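Local coordinates for fat acid-binding protein (Eubacterium ventriosum, PDB 3NYI), which probably binds lipids, and carries a bound stearic acid, as a member of the DegV family, at residues R140-L146 against K292-L296; A160-F165 against V223-Y227; V81-V87 against A117-V121. All coordinates share one frame; numbering follows the deposited sequence.

Contact 1: residues R140-L146 against K292-L296; sequences RMLEDGL and KYETL
The ring of Y293, three residues short of the C terminus, lies against the last turn of helix 128-143, with M141, a selenomethionine in this crystal, packed over one face. M141 CG sits over the middle of that face, 3.3 Å from the ring centroid and only 12° off the normal, which makes a CH-pi contact. Its chain then bends at the last torsion (chi3 -81°), and SE follows obliquely, 4.3 Å from the Y293 ring centroid, as a Met-aromatic contact. L146 CD2 comes up to Y293 CE1 at 3.9 Å from an oblique direction, while E294 CD lies toward the rim of the opposite face. At the ring edge Y293 OH donates over 2.6 Å to D144 OD2, which accepts on its anti lone pair, with carboxylate and ring planes 38° apart.

Farther out, a Schellman motif at G145 ends the helix and turns the chain so that L146 can reach the ring. The backbone N of Y293 is held by Q137 OE1, and helix 148-161 packs on M141 through A151, K154 and L158. R140 spends its guanidinium on D265 and D136. D144 OD2 also lies 4.5 Å from E294 OE2, a like-charge approach that would tend to raise the pKa of both acids; the Y293 hydroxyl proton probably offsets part of that at D144, as may the nearby R140 guanidinium at E294.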
ATOM      1  N   ARG A 140     -15.265  -1.134  -6.712  1.00 33.21           N
ATOM      2  CA  ARG A 140     -16.632  -1.452  -6.275  1.00 36.25           C
ATOM      3  C   ARG A 140     -17.645  -0.399  -6.722  1.00 36.14           C
ATOM      4  O   ARG A 140     -18.695  -0.732  -7.283  1.00 32.86           O
ATOM      5  CB  ARG A 140     -16.699  -1.604  -4.761  1.00 33.95           C
ATOM      6  CG  ARG A 140     -15.986  -2.821  -4.211  1.00 38.82           C
ATOM      7  CD  ARG A 140     -15.980  -2.785  -2.690  1.00 40.09           C
ATOM      8  NE  ARG A 140     -15.220  -3.897  -2.126  1.00 38.68           N
ATOM      9  CZ  ARG A 140     -15.689  -4.709  -1.185  1.00 44.00           C
ATOM     10  NH1 ARG A 140     -16.915  -4.527  -0.695  1.00 35.86           N
ATOM     11  NH2 ARG A 140     -14.933  -5.699  -0.733  1.00 39.31           N
HETATM   12  N   MSE A 141     -17.333   0.870  -6.474  1.00 29.23           N
HETATM   13  CA  MSE A 141     -18.260   1.954  -6.812  1.00 28.99           C
HETATM   14  C   MSE A 141     -18.615   1.981  -8.286  1.00 32.74           C
HETATM   15  O   MSE A 141     -19.795   2.095  -8.648  1.00 34.55           O
HETATM   16  CB  MSE A 141     -17.731   3.317  -6.327  1.00 26.00           C
HETATM   17  CG  MSE A 141     -17.720   3.438  -4.793  1.00 22.94           C
HETATM   18 SE   MSE A 141     -17.240   5.225  -4.144  0.82 34.47          SE
HETATM   19  CE  MSE A 141     -15.296   5.078  -4.325  1.00 78.75           C
ATOM     20  N   LEU A 142     -17.596   1.865  -9.135  1.00 30.81           N
ATOM     21  CA  LEU A 142     -17.802   1.848 -10.573  1.00 36.82           C
ATOM     22  C   LEU A 142     -18.569   0.614 -11.028  1.00 36.53           C
ATOM     23  O   LEU A 142     -19.439   0.714 -11.879  1.00 39.55           O
ATOM     24  CB  LEU A 142     -16.465   1.955 -11.315  1.00 34.48           C
ATOM     25  CG  LEU A 142     -15.695   3.239 -10.999  1.00 38.82           C
ATOM     26  CD1 LEU A 142     -14.504   3.392 -11.937  1.00 47.00           C
ATOM     27  CD2 LEU A 142     -16.606   4.457 -11.088  1.00 36.94           C
ATOM     28  N   GLU A 143     -18.258  -0.547 -10.464  1.00 37.15           N
ATOM     29  CA  GLU A 143     -19.000  -1.754 -10.820  1.00 49.25           C
ATOM     30  C   GLU A 143     -20.447  -1.704 -10.325  1.00 49.60           C
ATOM     31  O   GLU A 143     -21.350  -2.254 -10.962  1.00 49.79           O
ATOM     32  CB  GLU A 143     -18.265  -3.012 -10.339  1.00 59.00           C
ATOM     33  CG  GLU A 143     -16.896  -3.162 -11.016  1.00 70.40           C
ATOM     34  CD  GLU A 143     -16.223  -4.504 -10.774  1.00 69.98           C
ATOM     35  OE1 GLU A 143     -16.784  -5.336 -10.024  1.00 70.69           O
ATOM     36  OE2 GLU A 143     -15.124  -4.716 -11.344  1.00 61.69           O
ATOM     37  N   ASP A 144     -20.673  -1.023  -9.207  1.00 39.48           N
ATOM     38  CA  ASP A 144     -22.032  -0.872  -8.684  1.00 44.08           C
ATOM     39  C   ASP A 144     -22.802   0.232  -9.418  1.00 45.05           C
ATOM     40  O   ASP A 144     -23.949   0.529  -9.091  1.00 43.35           O
ATOM     41  CB  ASP A 144     -22.023  -0.620  -7.168  1.00 39.81           C
ATOM     42  CG  ASP A 144     -21.439  -1.787  -6.382  1.00 48.46           C
ATOM     43  OD1 ASP A 144     -21.323  -2.888  -6.963  1.00 47.87           O
ATOM     44  OD2 ASP A 144     -21.094  -1.609  -5.186  1.00 47.09           O
ATOM     45  N   GLY A 145     -22.161   0.850 -10.406  1.00 44.97           N
ATOM     46  CA  GLY A 145     -22.858   1.783 -11.274  1.00 44.64           C
ATOM     47  C   GLY A 145     -22.834   3.247 -10.874  1.00 43.72           C
ATOM     48  O   GLY A 145     -23.527   4.061 -11.476  1.00 43.85           O
ATOM     49  N   LEU A 146     -22.045   3.598  -9.864  1.00 36.38           N
ATOM     50  CA  LEU A 146     -21.829   5.009  -9.553  1.00 36.26           C
ATOM     51  C   LEU A 146     -21.063   5.661 -10.691  1.00 43.59           C
ATOM     52  O   LEU A 146     -20.223   5.020 -11.319  1.00 38.70           O
ATOM     53  CB  LEU A 146     -21.023   5.170  -8.259  1.00 41.74           C
ATOM     54  CG  LEU A 146     -21.809   5.219  -6.949  1.00 44.61           C
ATOM     55  CD1 LEU A 146     -22.500   3.895  -6.685  1.00 41.09           C
ATOM     56  CD2 LEU A 146     -20.883   5.583  -5.799  1.00 38.66           C
ATOM     57  N   LYS A 292     -16.574   1.112   4.262  1.00 21.82           N
ATOM     58  CA  LYS A 292     -17.331   0.717   3.071  1.00 23.08           C
ATOM     59  C   LYS A 292     -18.008   1.952   2.498  1.00 29.19           C
ATOM     60  O   LYS A 292     -18.744   2.641   3.207  1.00 33.20           O
ATOM     61  CB  LYS A 292     -18.397  -0.328   3.407  1.00 24.79           C
ATOM     62  CG  LYS A 292     -17.898  -1.543   4.144  1.00 25.65           C
ATOM     63  CD  LYS A 292     -19.095  -2.183   4.872  1.00 35.62           C
ATOM     64  CE  LYS A 292     -18.795  -3.581   5.359  1.00 36.45           C
ATOM     65  NZ  LYS A 292     -20.032  -4.207   5.915  1.00 38.32           N
ATOM     66  N   TYR A 293     -17.769   2.243   1.221  1.00 21.34           N
ATOM     67  CA  TYR A 293     -18.339   3.458   0.629  1.00 26.63           C
ATOM     68  C   TYR A 293     -19.858   3.578   0.841  1.00 32.47           C
ATOM     69  O   TYR A 293     -20.368   4.684   0.984  1.00 30.84           O
ATOM     70  CB  TYR A 293     -17.999   3.584  -0.861  1.00 28.84           C
ATOM     71  CG  TYR A 293     -18.952   2.842  -1.768  1.00 29.24           C
ATOM     72  CD1 TYR A 293     -20.110   3.454  -2.240  1.00 31.38           C
ATOM     73  CD2 TYR A 293     -18.697   1.529  -2.152  1.00 30.86           C
ATOM     74  CE1 TYR A 293     -20.995   2.774  -3.065  1.00 33.57           C
ATOM     75  CE2 TYR A 293     -19.571   0.847  -2.980  1.00 28.52           C
ATOM     76  CZ  TYR A 293     -20.718   1.473  -3.429  1.00 33.16           C
ATOM     77  OH  TYR A 293     -21.584   0.795  -4.256  1.00 37.82           O
ATOM     78  N   GLU A 294     -20.558   2.445   0.856  1.00 26.84           N
ATOM     79  CA  GLU A 294     -22.027   2.418   0.994  1.00 38.66           C
ATOM     80  C   GLU A 294     -22.508   3.097   2.264  1.00 36.11           C
ATOM     81  O   GLU A 294     -23.662   3.530   2.354  1.00 40.46           O
ATOM     82  CB  GLU A 294     -22.559   0.979   1.032  1.00 38.97           C
ATOM     83  CG  GLU A 294     -22.315   0.177  -0.217  1.00 50.81           C
ATOM     84  CD  GLU A 294     -21.065  -0.670  -0.116  1.00 52.26           C
ATOM     85  OE1 GLU A 294     -20.108  -0.234   0.557  1.00 35.78           O
ATOM     86  OE2 GLU A 294     -21.046  -1.771  -0.709  1.00 64.13           O
ATOM     87  N   THR A 295     -21.630   3.155   3.256  1.00 29.20           N
ATOM     88  CA  THR A 295     -22.002   3.620   4.582  1.00 31.09           C
ATOM     89  C   THR A 295     -21.723   5.110   4.768  1.00 34.34           C
ATOM     90  O   THR A 295     -22.079   5.699   5.792  1.00 36.96           O
ATOM     91  CB  THR A 295     -21.279   2.790   5.673  1.00 38.12           C
ATOM     92  OG1 THR A 295     -19.869   3.021   5.600  1.00 35.78           O
ATOM     93  CG2 THR A 295     -21.537   1.310   5.461  1.00 35.40           C
ATOM     94  N   LEU A 296     -21.103   5.728   3.769  1.00 33.17           N
ATOM     95  CA  LEU A 296     -20.668   7.113   3.911  1.00 41.66           C
ATOM     96  C   LEU A 296     -21.797   8.109   3.693  1.00 57.88           C
ATOM     97  O   LEU A 296     -22.740   7.838   2.950  1.00 61.39           O
ATOM     98  CB  LEU A 296     -19.501   7.417   2.966  1.00 34.95           C
ATOM     99  CG  LEU A 296     -18.203   6.750   3.410  1.00 37.96           C
ATOM    100  CD1 LEU A 296     -17.116   6.962   2.364  1.00 45.29           C
ATOM    101  CD2 LEU A 296     -17.774   7.289   4.762  1.00 40.32           C
TER

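Contact 2: residues A160-F165 against V223-Y227; sequences ASARIF and VAKKY
F165 and A224 meet at the apolar centre, where helix 213-231 packs on a mixed beta sheet in the alpha/beta manner of this DegV-family protein. Strand 163-165 and helix segment 223-227 run nearly antiparallel, at 151°, with their axes 9.3 Å apart. A224 CA stands over the middle of the F165 ring, 3.7 Å from its centroid, a CH-pi contact. V223 CG1 reaches F165 CD1 at 3.5 Å, and the far end of the ring, CZ, touches Y227 CB. The F165 and Y227 rings meet obliquely, their planes 53° apart. The sheet side of this layer is continued by I198 and L287, while I164, next to F165 in the strand, touches the bound stearic acid.

Outward, the first torsion of Y227 points CG away from the backbone N, which carries the ring past F165 to the strand's start. R163 bends at chi2 and lays CG over a face of that ring, 3.6 Å from the Y227 centroid. Its guanidinium arches on over the ring's rim, with Y227 CE1 beneath one face.

The polar edge is the carboxyl end of helix 148-161, where these two residues engage three successive carbonyls. R163 NH1 donates to both A160 O and A162 O, each nearly in the guanidinium plane, which should fix that group's rotation. Between them Y227 OH gives its hydrogen to S161 O over 2.7 Å, the donor tilted 29° from the carbonyl plane.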
ATOM      1  N   ALA A 160      -9.576   9.266   4.527  1.00 24.59           N
ATOM      2  CA  ALA A 160      -9.461   9.634   5.943  1.00 30.50           C
ATOM      3  C   ALA A 160      -9.727   8.450   6.891  1.00 26.93           C
ATOM      4  O   ALA A 160      -9.191   8.397   8.005  1.00 22.55           O
ATOM      5  CB  ALA A 160     -10.398  10.795   6.265  1.00 31.90           C
ATOM      6  N   SER A 161     -10.545   7.499   6.444  1.00 22.34           N
ATOM      7  CA  SER A 161     -10.958   6.383   7.292  1.00 23.95           C
ATOM      8  C   SER A 161      -9.942   5.255   7.268  1.00 20.49           C
ATOM      9  O   SER A 161      -9.937   4.407   8.162  1.00 19.64           O
ATOM     10  CB  SER A 161     -12.319   5.829   6.850  1.00 25.80           C
ATOM     11  OG  SER A 161     -12.168   4.985   5.707  1.00 23.34           O
ATOM     12  N   ALA A 162      -9.077   5.230   6.246  1.00 20.56           N
ATOM     13  CA  ALA A 162      -8.141   4.130   6.101  1.00 17.08           C
ATOM     14  C   ALA A 162      -7.107   4.089   7.218  1.00 16.50           C
ATOM     15  O   ALA A 162      -6.604   5.134   7.650  1.00 18.37           O
ATOM     16  CB  ALA A 162      -7.412   4.201   4.693  1.00 15.22           C
ATOM     17  N   ARG A 163      -6.764   2.885   7.675  1.00 15.14           N
ATOM     18  CA  ARG A 163      -5.680   2.719   8.653  1.00 23.26           C
ATOM     19  C   ARG A 163      -4.875   1.469   8.340  1.00 22.16           C
ATOM     20  O   ARG A 163      -5.443   0.453   7.943  1.00 20.97           O
ATOM     21  CB  ARG A 163      -6.223   2.524  10.073  1.00 18.18           C
ATOM     22  CG  ARG A 163      -6.976   3.697  10.689  1.00 19.36           C
ATOM     23  CD  ARG A 163      -6.031   4.875  10.937  1.00 22.25           C
ATOM     24  NE  ARG A 163      -6.724   5.934  11.669  1.00 22.07           N
ATOM     25  CZ  ARG A 163      -7.487   6.854  11.105  1.00 27.53           C
ATOM     26  NH1 ARG A 163      -7.652   6.862   9.784  1.00 22.48           N
ATOM     27  NH2 ARG A 163      -8.086   7.769  11.861  1.00 26.37           N
ATOM     28  N   ILE A 164      -3.566   1.518   8.576  1.00 17.02           N
ATOM     29  CA  ILE A 164      -2.802   0.286   8.683  1.00 22.06           C
ATOM     30  C   ILE A 164      -2.309   0.170  10.105  1.00 19.44           C
ATOM     31  O   ILE A 164      -1.803   1.141  10.669  1.00 19.56           O
ATOM     32  CB  ILE A 164      -1.537   0.243   7.761  1.00 16.53           C
ATOM     33  CG1 ILE A 164      -1.876   0.614   6.324  1.00 18.49           C
ATOM     34  CG2 ILE A 164      -0.919  -1.163   7.821  1.00 19.45           C
ATOM     35  CD1 ILE A 164      -0.643   0.604   5.369  1.00 19.40           C
ATOM     36  N   PHE A 165      -2.436  -1.020  10.676  1.00 17.36           N
ATOM     37  CA  PHE A 165      -1.893  -1.315  11.990  1.00 19.74           C
ATOM     38  C   PHE A 165      -0.901  -2.450  11.815  1.00 22.42           C
ATOM     39  O   PHE A 165      -1.263  -3.514  11.331  1.00 21.50           O
ATOM     40  CB  PHE A 165      -3.027  -1.758  12.927  1.00 19.20           C
ATOM     41  CG  PHE A 165      -4.112  -0.738  13.074  1.00 22.97           C
ATOM     42  CD1 PHE A 165      -3.916   0.376  13.875  1.00 26.11           C
ATOM     43  CD2 PHE A 165      -5.319  -0.872  12.389  1.00 19.93           C
ATOM     44  CE1 PHE A 165      -4.917   1.349  14.010  1.00 24.58           C
ATOM     45  CE2 PHE A 165      -6.318   0.088  12.519  1.00 25.64           C
ATOM     46  CZ  PHE A 165      -6.111   1.203  13.334  1.00 24.29           C
ATOM     47  N   VAL A 223      -4.708  -2.348  19.147  1.00 28.51           N
ATOM     48  CA  VAL A 223      -4.814  -1.005  18.602  1.00 24.24           C
ATOM     49  C   VAL A 223      -5.878  -0.932  17.489  1.00 26.01           C
ATOM     50  O   VAL A 223      -6.641   0.039  17.389  1.00 23.47           O
ATOM     51  CB  VAL A 223      -3.455  -0.506  18.049  1.00 26.67           C
ATOM     52  CG1 VAL A 223      -3.654   0.792  17.323  1.00 33.84           C
ATOM     53  CG2 VAL A 223      -2.464  -0.325  19.187  1.00 35.61           C
ATOM     54  N   ALA A 224      -5.934  -1.954  16.643  1.00 25.72           N
ATOM     55  CA  ALA A 224      -6.931  -1.946  15.574  1.00 28.12           C
ATOM     56  C   ALA A 224      -8.329  -2.054  16.190  1.00 28.13           C
ATOM     57  O   ALA A 224      -9.264  -1.404  15.737  1.00 27.43           O
ATOM     58  CB  ALA A 224      -6.708  -3.085  14.621  1.00 19.27           C
ATOM     59  N   LYS A 225      -8.452  -2.889  17.212  1.00 29.09           N
ATOM     60  CA  LYS A 225      -9.759  -3.164  17.819  1.00 28.55           C
ATOM     61  C   LYS A 225     -10.371  -1.893  18.403  1.00 31.27           C
ATOM     62  O   LYS A 225     -11.562  -1.625  18.220  1.00 35.29           O
ATOM     63  CB  LYS A 225      -9.659  -4.245  18.877  1.00 26.20           C
ATOM     64  CG  LYS A 225     -11.024  -4.556  19.543  1.00 27.61           C
ATOM     65  CD  LYS A 225     -10.924  -5.689  20.559  1.00 36.89           C
ATOM     66  CE  LYS A 225     -12.209  -5.789  21.409  1.00 41.84           C
ATOM     67  NZ  LYS A 225     -13.435  -5.692  20.561  1.00 42.42           N
ATOM     68  N   LYS A 226      -9.537  -1.109  19.078  1.00 30.97           N
ATOM     69  CA  LYS A 226      -9.942   0.180  19.616  1.00 34.31           C
ATOM     70  C   LYS A 226     -10.466   1.117  18.523  1.00 27.68           C
ATOM     71  O   LYS A 226     -11.497   1.757  18.678  1.00 28.12           O
ATOM     72  CB  LYS A 226      -8.766   0.821  20.360  1.00 31.01           C
ATOM     73  CG  LYS A 226      -9.035   2.227  20.867  1.00 47.51           C
ATOM     74  CD  LYS A 226      -7.793   2.822  21.536  1.00 56.94           C
ATOM     75  CE  LYS A 226      -8.089   4.195  22.132  1.00 58.08           C
ATOM     76  NZ  LYS A 226      -9.155   4.106  23.168  1.00 62.77           N
ATOM     77  N   TYR A 227      -9.748   1.208  17.409  1.00 23.58           N
ATOM     78  CA  TYR A 227     -10.185   2.051  16.317  1.00 20.50           C
ATOM     79  C   TYR A 227     -11.499   1.556  15.698  1.00 28.31           C
ATOM     80  O   TYR A 227     -12.415   2.346  15.426  1.00 30.00           O
ATOM     81  CB  TYR A 227      -9.090   2.100  15.234  1.00 23.14           C
ATOM     82  CG  TYR A 227      -9.496   2.884  14.019  1.00 21.87           C
ATOM     83  CD1 TYR A 227      -9.485   4.276  14.040  1.00 19.64           C
ATOM     84  CD2 TYR A 227      -9.886   2.241  12.844  1.00 22.29           C
ATOM     85  CE1 TYR A 227      -9.858   5.016  12.925  1.00 22.44           C
ATOM     86  CE2 TYR A 227     -10.253   2.980  11.702  1.00 24.23           C
ATOM     87  CZ  TYR A 227     -10.238   4.366  11.759  1.00 21.54           C
ATOM     88  OH  TYR A 227     -10.589   5.120  10.652  1.00 22.56           O
TER

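Contact 3: residues V81-V87 against A117-V121; sequences VEQGFPV and ANICV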
ATOM      1  N   VAL A  81      -5.458   6.508 -23.547  1.00 40.66           N
ATOM      2  CA  VAL A  81      -6.078   7.738 -24.049  1.00 45.52           C
ATOM      3  C   VAL A  81      -6.304   7.757 -25.573  1.00 48.61           C
ATOM      4  O   VAL A  81      -7.312   8.278 -26.059  1.00 45.24           O
ATOM      5  CB  VAL A  81      -5.267   8.982 -23.630  1.00 45.55           C
ATOM      6  CG1 VAL A  81      -5.573  10.154 -24.542  1.00 49.38           C
ATOM      7  CG2 VAL A  81      -5.562   9.336 -22.174  1.00 46.28           C
ATOM      8  N   GLU A  82      -5.371   7.198 -26.331  1.00 48.66           N
ATOM      9  CA  GLU A  82      -5.553   7.169 -27.778  1.00 56.41           C
ATOM     10  C   GLU A  82      -6.656   6.183 -28.158  1.00 57.11           C
ATOM     11  O   GLU A  82      -7.144   6.184 -29.290  1.00 63.05           O
ATOM     12  CB  GLU A  82      -4.243   6.856 -28.500  1.00 61.27           C
ATOM     13  CG  GLU A  82      -3.603   5.544 -28.107  1.00 75.01           C
ATOM     14  CD  GLU A  82      -2.163   5.443 -28.583  1.00 91.09           C
ATOM     15  OE1 GLU A  82      -1.725   4.320 -28.913  1.00 99.89           O
ATOM     16  OE2 GLU A  82      -1.470   6.484 -28.631  1.00 89.37           O
ATOM     17  N   GLN A  83      -7.054   5.352 -27.200  1.00 50.16           N
ATOM     18  CA  GLN A  83      -8.183   4.447 -27.389  1.00 58.62           C
ATOM     19  C   GLN A  83      -9.489   5.080 -26.913  1.00 58.01           C
ATOM     20  O   GLN A  83     -10.553   4.469 -27.015  1.00 58.25           O
ATOM     21  CB  GLN A  83      -7.963   3.133 -26.639  1.00 61.98           C
ATOM     22  CG  GLN A  83      -6.882   2.238 -27.204  1.00 69.63           C
ATOM     23  CD  GLN A  83      -6.704   0.975 -26.380  1.00 77.07           C
ATOM     24  OE1 GLN A  83      -7.376  -0.033 -26.613  1.00 82.27           O
ATOM     25  NE2 GLN A  83      -5.803   1.027 -25.403  1.00 73.20           N
ATOM     26  N   GLY A  84      -9.404   6.292 -26.372  1.00 54.17           N
ATOM     27  CA  GLY A  84     -10.584   7.006 -25.919  1.00 52.10           C
ATOM     28  C   GLY A  84     -10.995   6.704 -24.488  1.00 54.00           C
ATOM     29  O   GLY A  84     -12.023   7.200 -24.015  1.00 48.07           O
ATOM     30  N   PHE A  85     -10.200   5.889 -23.800  1.00 51.91           N
ATOM     31  CA  PHE A  85     -10.489   5.535 -22.409  1.00 45.65           C
ATOM     32  C   PHE A  85     -10.118   6.665 -21.451  1.00 47.25           C
ATOM     33  O   PHE A  85      -9.011   7.209 -21.528  1.00 47.89           O
ATOM     34  CB  PHE A  85      -9.693   4.300 -21.986  1.00 38.74           C
ATOM     35  CG  PHE A  85     -10.258   2.996 -22.467  1.00 40.08           C
ATOM     36  CD1 PHE A  85     -11.420   2.482 -21.915  1.00 42.47           C
ATOM     37  CD2 PHE A  85      -9.595   2.259 -23.435  1.00 41.03           C
ATOM     38  CE1 PHE A  85     -11.936   1.264 -22.340  1.00 42.17           C
ATOM     39  CE2 PHE A  85     -10.100   1.041 -23.862  1.00 43.19           C
ATOM     40  CZ  PHE A  85     -11.276   0.544 -23.312  1.00 40.40           C
ATOM     41  N   PRO A  86     -11.036   7.007 -20.530  1.00 43.21           N
ATOM     42  CA  PRO A  86     -10.684   7.895 -19.420  1.00 34.85           C
ATOM     43  C   PRO A  86      -9.789   7.107 -18.462  1.00 28.34           C
ATOM     44  O   PRO A  86      -9.955   5.899 -18.337  1.00 36.25           O
ATOM     45  CB  PRO A  86     -12.037   8.189 -18.747  1.00 42.35           C
ATOM     46  CG  PRO A  86     -13.073   7.652 -19.661  1.00 50.36           C
ATOM     47  CD  PRO A  86     -12.438   6.568 -20.461  1.00 49.46           C
ATOM     48  N   VAL A  87      -8.855   7.777 -17.801  1.00 36.70           N
ATOM     49  CA  VAL A  87      -7.897   7.086 -16.943  1.00 31.08           C
ATOM     50  C   VAL A  87      -7.976   7.587 -15.508  1.00 29.97           C
ATOM     51  O   VAL A  87      -8.055   8.789 -15.267  1.00 33.98           O
ATOM     52  CB  VAL A  87      -6.446   7.295 -17.463  1.00 29.79           C
ATOM     53  CG1 VAL A  87      -5.438   6.763 -16.446  1.00 37.65           C
ATOM     54  CG2 VAL A  87      -6.256   6.636 -18.811  1.00 35.45           C
ATOM     55  N   ALA A 117      -7.906  14.471 -23.623  1.00 69.06           N
ATOM     56  CA  ALA A 117      -7.781  13.232 -22.866  1.00 66.29           C
ATOM     57  C   ALA A 117      -8.270  13.419 -21.439  1.00 55.27           C
ATOM     58  O   ALA A 117      -8.091  14.487 -20.854  1.00 47.77           O
ATOM     59  CB  ALA A 117      -6.341  12.762 -22.865  1.00 66.52           C
ATOM     60  N   ASN A 118      -8.884  12.381 -20.877  1.00 52.04           N
ATOM     61  CA  ASN A 118      -9.314  12.434 -19.482  1.00 46.18           C
ATOM     62  C   ASN A 118      -8.443  11.574 -18.564  1.00 39.81           C
ATOM     63  O   ASN A 118      -8.547  10.350 -18.562  1.00 37.91           O
ATOM     64  CB  ASN A 118     -10.780  12.033 -19.335  1.00 59.25           C
ATOM     65  CG  ASN A 118     -11.257  12.111 -17.891  1.00 75.29           C
ATOM     66  OD1 ASN A 118     -11.923  13.070 -17.501  1.00 81.39           O
ATOM     67  ND2 ASN A 118     -10.900  11.109 -17.086  1.00 82.78           N
ATOM     68  N   ILE A 119      -7.588  12.228 -17.789  1.00 35.74           N
ATOM     69  CA  ILE A 119      -6.670  11.539 -16.895  1.00 31.94           C
ATOM     70  C   ILE A 119      -6.789  12.159 -15.513  1.00 39.34           C
ATOM     71  O   ILE A 119      -6.564  13.354 -15.344  1.00 40.21           O
ATOM     72  CB  ILE A 119      -5.209  11.679 -17.372  1.00 30.37           C
ATOM     73  CG1 ILE A 119      -5.046  11.135 -18.789  1.00 35.49           C
ATOM     74  CG2 ILE A 119      -4.253  10.971 -16.410  1.00 32.85           C
ATOM     75  CD1 ILE A 119      -3.647  11.361 -19.366  1.00 38.30           C
ATOM     76  N   CYS A 120      -7.154  11.342 -14.531  1.00 30.53           N
ATOM     77  CA  CYS A 120      -7.261  11.787 -13.146  1.00 29.86           C
ATOM     78  C   CYS A 120      -6.180  11.098 -12.297  1.00 32.15           C
ATOM     79  O   CYS A 120      -6.128   9.873 -12.232  1.00 34.30           O
ATOM     80  CB  CYS A 120      -8.659  11.466 -12.600  1.00 28.82           C
ATOM     81  SG  CYS A 120      -8.809  11.753 -10.828  1.00 38.12           S
ATOM     82  N   VAL A 121      -5.304  11.880 -11.673  1.00 31.16           N
ATOM     83  CA  VAL A 121      -4.218  11.307 -10.869  1.00 25.75           C
ATOM     84  C   VAL A 121      -4.549  11.543  -9.403  1.00 30.18           C
ATOM     85  O   VAL A 121      -4.836  12.669  -8.999  1.00 31.91           O
ATOM     86  CB  VAL A 121      -2.845  11.929 -11.215  1.00 24.57           C
ATOM     87  CG1 VAL A 121      -1.742  11.377 -10.294  1.00 22.77           C
ATOM     88  CG2 VAL A 121      -2.500  11.665 -12.676  1.00 26.02           C
TER
HETATM   89  O   HOH W   1      -9.129   9.895 -22.347  1.00 46.41           O
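V87 and I119 form a parallel bridge between strands 87-91 and 119-123, neighbours joined through helix 99-113 in a beta-alpha-beta crossover. Both side chains project from the same face of the sheet, V87 CB lying 4.3 Å from I119 CG1, and F77 of helix 70-81 touches both. V81, at the end of that helix, crosses I119 at about a right angle, its CG2 meeting I119 CG1 at 3.9 Å. CG2 also lies against A117 CB. With both methyls of V81 gone, as in an alanine here, I119 CG1 and A117 CB would probably lose their cover and a gap would open between helix end and strand.

N118 turns to P86 instead: with CG anti to the backbone N (chi1 -179°), its amide is brought to the CB corner of P86, ND2 lying 3.5 Å from P86 CB. That ND2 is buried here without a hydrogen-bond partner. Main-chain bonds hold the register: V87 N donates to N118 O over 2.7 Å, and C120 N to V87 O over 2.8 Å. A water bridges the two chains just before the strands begin, donating to F85 O and accepting from N118 N at 2.9 Å.

How the contacts relate
From the N terminus, contact 3 comes first: residues 81-87 and 117-121 close a 29-residue loop holding helix 99-113 and pair two strands of the sheet that includes strand 6-10. The chain leaves strand 119-123 for helix 128-143, whose end opens contact 1. That contact closes only at the C terminus, a loop of some 145 residues binding the last residues to the helix. Contact 2 is nested inside it, tying strand 163-167 and the end of helix 148-161 to helix 213-231 beside the second sheet. Nothing crosses, and contact 3 is in series with both. Centres of contacts 1 and 2, and of 1 and 3, are about 21 Å apart; those of 2 and 3 about 34 Å.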